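Local atomic coordinates of beta-catenin homolog sys-1 (Caenorhabditis elegans, PDB entry 3C2G), a protein that acts as a Wnt-pathway transcription coregulator, binding the TCF factor POP-1 directly and activating or repressing its target genes. Residues M47-N56 against I93-M104. Residues are numbered along the deposited sequence; the frame is centred on the assembly and turned at random.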
HETATM    1  N   MSE A  47     -42.364  18.987   0.647  1.00 52.21           N
HETATM    2  CA  MSE A  47     -41.403  18.199  -0.137  1.00 53.10           C
HETATM    3  C   MSE A  47     -41.212  16.751   0.323  1.00 51.87           C
HETATM    4  O   MSE A  47     -41.239  15.850  -0.516  1.00 51.28           O
HETATM    5  CB  MSE A  47     -40.046  18.910  -0.229  1.00 54.43           C
HETATM    6  CG  MSE A  47     -39.990  20.023  -1.259  1.00 60.22           C
HETATM    7 SE   MSE A  47     -40.230  19.344  -3.081  1.00 74.68          SE
HETATM    8  CE  MSE A  47     -38.489  18.498  -3.318  1.00 70.33           C
ATOM      9  N   PRO A  48     -41.012  16.521   1.641  1.00 51.24           N
ATOM     10  CA  PRO A  48     -40.882  15.142   2.127  1.00 51.42           C
ATOM     11  C   PRO A  48     -41.932  14.155   1.595  1.00 51.80           C
ATOM     12  O   PRO A  48     -41.557  13.084   1.092  1.00 51.87           O
ATOM     13  CB  PRO A  48     -40.980  15.291   3.649  1.00 51.13           C
ATOM     14  CG  PRO A  48     -40.414  16.634   3.912  1.00 50.90           C
ATOM     15  CD  PRO A  48     -40.853  17.491   2.744  1.00 51.26           C
ATOM     16  N   ASN A  49     -43.220  14.493   1.672  1.00 51.65           N
ATOM     17  CA  ASN A  49     -44.217  13.555   1.154  1.00 51.57           C
ATOM     18  C   ASN A  49     -44.442  13.625  -0.353  1.00 50.19           C
ATOM     19  O   ASN A  49     -44.889  12.657  -0.957  1.00 50.30           O
ATOM     20  CB  ASN A  49     -45.524  13.517   1.979  1.00 52.87           C
ATOM     21  CG  ASN A  49     -46.430  14.680   1.703  1.00 54.79           C
ATOM     22  OD1 ASN A  49     -46.225  15.772   2.224  1.00 60.13           O
ATOM     23  ND2 ASN A  49     -47.457  14.452   0.897  1.00 57.17           N
ATOM     24  N   CYS A  50     -44.092  14.754  -0.959  1.00 49.36           N
ATOM     25  CA  CYS A  50     -44.054  14.865  -2.418  1.00 47.56           C
ATOM     26  C   CYS A  50     -43.064  13.843  -2.994  1.00 46.00           C
ATOM     27  O   CYS A  50     -43.394  13.088  -3.904  1.00 45.54           O
ATOM     28  CB  CYS A  50     -43.674  16.290  -2.824  1.00 48.19           C
ATOM     29  SG  CYS A  50     -43.418  16.556  -4.610  1.00 51.27           S
ATOM     30  N   VAL A  51     -41.861  13.805  -2.423  1.00 44.42           N
ATOM     31  CA  VAL A  51     -40.848  12.818  -2.785  1.00 42.46           C
ATOM     32  C   VAL A  51     -41.303  11.388  -2.465  1.00 41.56           C
ATOM     33  O   VAL A  51     -41.172  10.498  -3.299  1.00 41.17           O
ATOM     34  CB  VAL A  51     -39.481  13.148  -2.119  1.00 42.72           C
ATOM     35  CG1 VAL A  51     -38.476  12.008  -2.297  1.00 42.17           C
ATOM     36  CG2 VAL A  51     -38.920  14.445  -2.682  1.00 41.14           C
ATOM     37  N   GLN A  52     -41.849  11.170  -1.271  1.00 40.86           N
ATOM     38  CA  GLN A  52     -42.352   9.842  -0.903  1.00 40.46           C
ATOM     39  C   GLN A  52     -43.400   9.294  -1.881  1.00 40.36           C
ATOM     40  O   GLN A  52     -43.365   8.104  -2.232  1.00 40.30           O
ATOM     41  CB  GLN A  52     -42.900   9.829   0.525  1.00 40.20           C
ATOM     42  CG  GLN A  52     -42.924   8.438   1.159  1.00 40.32           C
ATOM     43  CD  GLN A  52     -41.550   7.738   1.125  1.00 41.16           C
ATOM     44  OE1 GLN A  52     -40.561   8.246   1.673  1.00 38.79           O
ATOM     45  NE2 GLN A  52     -41.495   6.570   0.480  1.00 37.05           N
ATOM     46  N   GLN A  53     -44.323  10.163  -2.301  1.00 39.70           N
ATOM     47  CA  GLN A  53     -45.353   9.823  -3.287  1.00 39.74           C
ATOM     48  C   GLN A  53     -44.728   9.329  -4.586  1.00 38.33           C
ATOM     49  O   GLN A  53     -45.134   8.287  -5.103  1.00 38.50           O
ATOM     50  CB  GLN A  53     -46.250  11.034  -3.602  1.00 39.38           C
ATOM     51  CG  GLN A  53     -47.263  11.393  -2.540  1.00 40.78           C
ATOM     52  CD  GLN A  53     -48.164  12.565  -2.946  1.00 43.07           C
ATOM     53  OE1 GLN A  53     -47.686  13.666  -3.262  1.00 46.23           O
ATOM     54  NE2 GLN A  53     -49.478  12.331  -2.931  1.00 45.36           N
ATOM     55  N   ILE A  54     -43.760  10.084  -5.113  1.00 37.09           N
ATOM     56  CA  ILE A  54     -43.052   9.694  -6.335  1.00 36.27           C
ATOM     57  C   ILE A  54     -42.280   8.389  -6.136  1.00 36.17           C
ATOM     58  O   ILE A  54     -42.338   7.491  -6.985  1.00 36.86           O
ATOM     59  CB  ILE A  54     -42.065  10.777  -6.813  1.00 36.35           C
ATOM     60  CG1 ILE A  54     -42.727  12.162  -6.837  1.00 35.78           C
ATOM     61  CG2 ILE A  54     -41.454  10.389  -8.165  1.00 34.86           C
ATOM     62  CD1 ILE A  54     -43.229  12.609  -8.172  1.00 35.15           C
ATOM     63  N   LEU A  55     -41.561   8.284  -5.021  1.00 35.60           N
ATOM     64  CA  LEU A  55     -40.773   7.092  -4.747  1.00 35.65           C
ATOM     65  C   LEU A  55     -41.690   5.886  -4.702  1.00 36.17           C
ATOM     66  O   LEU A  55     -41.360   4.822  -5.239  1.00 36.29           O
ATOM     67  CB  LEU A  55     -39.980   7.216  -3.438  1.00 35.16           C
ATOM     68  CG  LEU A  55     -38.790   8.190  -3.393  1.00 34.97           C
ATOM     69  CD1 LEU A  55     -38.170   8.230  -1.989  1.00 31.63           C
ATOM     70  CD2 LEU A  55     -37.737   7.847  -4.446  1.00 32.82           C
ATOM     71  N   ASN A  56     -42.853   6.064  -4.083  1.00 36.35           N
ATOM     72  CA  ASN A  56     -43.794   4.966  -3.946  1.00 36.63           C
ATOM     73  C   ASN A  56     -44.364   4.534  -5.284  1.00 36.24           C
ATOM     74  O   ASN A  56     -44.678   3.359  -5.464  1.00 36.89           O
ATOM     75  CB  ASN A  56     -44.898   5.306  -2.946  1.00 36.92           C
ATOM     76  CG  ASN A  56     -44.448   5.132  -1.501  1.00 38.19           C
ATOM     77  OD1 ASN A  56     -43.366   4.590  -1.226  1.00 37.51           O
ATOM     78  ND2 ASN A  56     -45.283   5.576  -0.569  1.00 36.63           N
ATOM     79  N   ILE A  93     -32.013  20.247  -5.142  1.00 50.14           N
ATOM     80  CA  ILE A  93     -33.247  20.486  -4.393  1.00 50.44           C
ATOM     81  C   ILE A  93     -33.786  19.226  -3.692  1.00 50.41           C
ATOM     82  O   ILE A  93     -34.543  19.316  -2.724  1.00 50.21           O
ATOM     83  CB  ILE A  93     -34.338  21.119  -5.304  1.00 50.78           C
ATOM     84  CG1 ILE A  93     -35.391  21.861  -4.465  1.00 51.00           C
ATOM     85  CG2 ILE A  93     -34.955  20.072  -6.249  1.00 50.75           C
ATOM     86  CD1 ILE A  93     -36.233  22.842  -5.260  1.00 50.89           C
ATOM     87  N   ILE A  94     -33.380  18.056  -4.177  1.00 50.14           N
ATOM     88  CA  ILE A  94     -33.783  16.796  -3.577  1.00 49.71           C
ATOM     89  C   ILE A  94     -32.772  16.308  -2.533  1.00 49.70           C
ATOM     90  O   ILE A  94     -33.080  15.418  -1.740  1.00 50.20           O
ATOM     91  CB  ILE A  94     -34.038  15.712  -4.667  1.00 49.24           C
ATOM     92  CG1 ILE A  94     -35.107  16.177  -5.665  1.00 50.15           C
ATOM     93  CG2 ILE A  94     -34.429  14.381  -4.056  1.00 48.88           C
ATOM     94  CD1 ILE A  94     -36.526  16.279  -5.114  1.00 48.93           C
ATOM     95  N   SER A  95     -31.582  16.901  -2.500  1.00 49.95           N
ATOM     96  CA  SER A  95     -30.513  16.369  -1.634  1.00 50.45           C
ATOM     97  C   SER A  95     -30.847  16.254  -0.131  1.00 49.94           C
ATOM     98  O   SER A  95     -30.439  15.274   0.492  1.00 50.02           O
ATOM     99  CB  SER A  95     -29.163  17.059  -1.873  1.00 50.51           C
ATOM    100  OG  SER A  95     -29.125  18.335  -1.276  1.00 53.74           O
ATOM    101  N   PRO A  96     -31.617  17.210   0.445  1.00 49.69           N
ATOM    102  CA  PRO A  96     -31.959  17.053   1.871  1.00 49.55           C
ATOM    103  C   PRO A  96     -32.928  15.893   2.146  1.00 49.23           C
ATOM    104  O   PRO A  96     -33.164  15.557   3.312  1.00 49.42           O
ATOM    105  CB  PRO A  96     -32.642  18.384   2.235  1.00 49.53           C
ATOM    106  CG  PRO A  96     -32.434  19.297   1.080  1.00 49.86           C
ATOM    107  CD  PRO A  96     -32.224  18.430  -0.120  1.00 50.03           C
ATOM    108  N   TYR A  97     -33.475  15.297   1.084  1.00 47.81           N
ATOM    109  CA  TYR A  97     -34.462  14.222   1.219  1.00 46.82           C
ATOM    110  C   TYR A  97     -33.908  12.855   0.791  1.00 45.43           C
ATOM    111  O   TYR A  97     -34.647  11.868   0.702  1.00 44.73           O
ATOM    112  CB  TYR A  97     -35.738  14.582   0.444  1.00 47.58           C
ATOM    113  CG  TYR A  97     -36.209  15.997   0.722  1.00 47.78           C
ATOM    114  CD1 TYR A  97     -36.897  16.301   1.895  1.00 48.05           C
ATOM    115  CD2 TYR A  97     -35.944  17.028  -0.173  1.00 47.63           C
ATOM    116  CE1 TYR A  97     -37.315  17.597   2.170  1.00 48.94           C
ATOM    117  CE2 TYR A  97     -36.355  18.330   0.089  1.00 48.58           C
ATOM    118  CZ  TYR A  97     -37.040  18.608   1.263  1.00 49.55           C
ATOM    119  OH  TYR A  97     -37.461  19.894   1.531  1.00 49.23           O
ATOM    120  N   ILE A  98     -32.597  12.808   0.572  1.00 43.98           N
ATOM    121  CA  ILE A  98     -31.922  11.632   0.022  1.00 42.85           C
ATOM    122  C   ILE A  98     -32.005  10.386   0.901  1.00 41.97           C
ATOM    123  O   ILE A  98     -31.928   9.262   0.394  1.00 41.45           O
ATOM    124  CB  ILE A  98     -30.454  11.959  -0.392  1.00 43.35           C
ATOM    125  CG1 ILE A  98     -29.911  10.917  -1.382  1.00 44.07           C
ATOM    126  CG2 ILE A  98     -29.545  12.173   0.824  1.00 42.52           C
ATOM    127  CD1 ILE A  98     -30.314  11.175  -2.824  1.00 43.24           C
ATOM    128  N   HIS A  99     -32.202  10.578   2.203  1.00 41.21           N
ATOM    129  CA  HIS A  99     -32.409   9.448   3.113  1.00 41.37           C
ATOM    130  C   HIS A  99     -33.662   8.646   2.769  1.00 40.92           C
ATOM    131  O   HIS A  99     -33.731   7.443   3.047  1.00 41.24           O
ATOM    132  CB  HIS A  99     -32.424   9.891   4.581  1.00 41.81           C
ATOM    133  CG  HIS A  99     -33.411  10.969   4.877  1.00 45.11           C
ATOM    134  ND1 HIS A  99     -34.591  10.732   5.551  1.00 47.72           N
ATOM    135  CD2 HIS A  99     -33.405  12.290   4.579  1.00 47.12           C
ATOM    136  CE1 HIS A  99     -35.270  11.860   5.652  1.00 47.50           C
ATOM    137  NE2 HIS A  99     -34.574  12.820   5.067  1.00 48.06           N
ATOM    138  N   GLN A 100     -34.640   9.301   2.146  1.00 40.51           N
ATOM    139  CA  GLN A 100     -35.853   8.613   1.690  1.00 40.10           C
ATOM    140  C   GLN A 100     -35.536   7.680   0.535  1.00 39.51           C
ATOM    141  O   GLN A 100     -36.076   6.565   0.473  1.00 39.68           O
ATOM    142  CB  GLN A 100     -36.959   9.599   1.301  1.00 40.17           C
ATOM    143  CG  GLN A 100     -37.560  10.373   2.477  1.00 40.84           C
ATOM    144  CD  GLN A 100     -38.648  11.342   2.060  1.00 40.68           C
ATOM    145  OE1 GLN A 100     -38.595  12.526   2.385  1.00 42.48           O
ATOM    146  NE2 GLN A 100     -39.642  10.844   1.335  1.00 42.85           N
ATOM    147  N   VAL A 101     -34.662   8.134  -0.368  1.00 38.55           N
ATOM    148  CA  VAL A 101     -34.125   7.275  -1.431  1.00 38.49           C
ATOM    149  C   VAL A 101     -33.442   6.036  -0.837  1.00 38.63           C
ATOM    150  O   VAL A 101     -33.762   4.908  -1.209  1.00 38.36           O
ATOM    151  CB  VAL A 101     -33.154   8.038  -2.369  1.00 38.80           C
ATOM    152  CG1 VAL A 101     -32.561   7.108  -3.424  1.00 37.62           C
ATOM    153  CG2 VAL A 101     -33.874   9.193  -3.051  1.00 38.59           C
ATOM    154  N   VAL A 102     -32.535   6.252   0.110  1.00 39.18           N
ATOM    155  CA  VAL A 102     -31.822   5.159   0.772  1.00 39.87           C
ATOM    156  C   VAL A 102     -32.783   4.198   1.477  1.00 41.67           C
ATOM    157  O   VAL A 102     -32.593   2.976   1.418  1.00 40.92           O
ATOM    158  CB  VAL A 102     -30.769   5.695   1.778  1.00 39.81           C
ATOM    159  CG1 VAL A 102     -30.074   4.548   2.535  1.00 38.92           C
ATOM    160  CG2 VAL A 102     -29.741   6.576   1.066  1.00 38.52           C
ATOM    161  N   GLN A 103     -33.815   4.747   2.129  1.00 43.64           N
ATOM    162  CA  GLN A 103     -34.774   3.928   2.883  1.00 45.98           C
ATOM    163  C   GLN A 103     -35.565   2.973   2.001  1.00 45.84           C
ATOM    164  O   GLN A 103     -36.035   1.946   2.484  1.00 45.57           O
ATOM    165  CB  GLN A 103     -35.734   4.794   3.707  1.00 46.24           C
ATOM    166  CG  GLN A 103     -35.119   5.397   4.978  1.00 49.15           C
ATOM    167  CD  GLN A 103     -35.976   6.511   5.594  1.00 49.25           C
ATOM    168  OE1 GLN A 103     -37.001   6.914   5.031  1.00 53.43           O
ATOM    169  NE2 GLN A 103     -35.548   7.018   6.752  1.00 52.93           N
HETATM  170  N   MSE A 104     -35.706   3.313   0.716  1.00 46.66           N
HETATM  171  CA  MSE A 104     -36.378   2.443  -0.256  1.00 47.84           C
HETATM  172  C   MSE A 104     -35.660   1.118  -0.424  1.00 47.55           C
HETATM  173  O   MSE A 104     -36.268   0.117  -0.783  1.00 47.08           O
HETATM  174  CB  MSE A 104     -36.497   3.120  -1.623  1.00 49.00           C
HETATM  175  CG  MSE A 104     -37.435   4.330  -1.653  1.00 55.09           C
HETATM  176 SE   MSE A 104     -39.269   3.936  -1.030  1.00 66.06          SE
HETATM  177  CE  MSE A 104     -39.800   2.680  -2.426  1.00 59.86           C
TER
HETATM  178  O   HOH W   1     -38.322   6.262   2.239  1.00 45.46           O
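Gln100 is a knob that drops into the hollow formed by Pro48, Val51, Gln52 and Leu55, a knobs-into-holes fit between neighbouring helices near the N-terminal end of the armadillo domain. The 47-56 part of helix 47-62 and helix 98-103 run in the same general direction, the axes of these short segments crossing at -29° and approaching to 10.2 Å. The Gln100 chain is extended beyond CG (chi2 180°), which carries its amide across to the opposing helix. There NE2 is gripped twice. It donates 3.0 Å to Pro48 O, which lies in the Gln100 amide plane; Gln52 N reaches the same oxygen from the opposite face of the Pro48 carbonyl plane. NE2 also donates to Gln52 OE1 at 2.8 Å, a more bent bond, with the donor above the plane of that carbonyl. Cutting Gln100 back to an alanine is likely to leave most of the hollow unfilled, take from Pro48 O its second donor and hold the Gln52 amide less firmly.

Toward the start of helix 47-62, the 3-10 segment that includes 95-97 presents Tyr97, whose CE1 lies 3.6 Å from Pro48 CD, while OH and CZ press on Met47 CB. The bent chain of selenomethionine Met47 carries CE to Ile94 CD1, 3.5 Å away, and Val51 CG2 also packs on Ile94 CD1. Phe39 touches Met47 and Ile94; Phe88 of helix 71-90 touches Val51 and Leu55. Toward residue 56, Leu55 CD1 nestles against the Gln100 backbone and CB. Selenomethionine Met104 curls alongside, its SE 3.8 Å from Gln52 NE2, the nitrogen that donates to Asn56 OD1 one turn on.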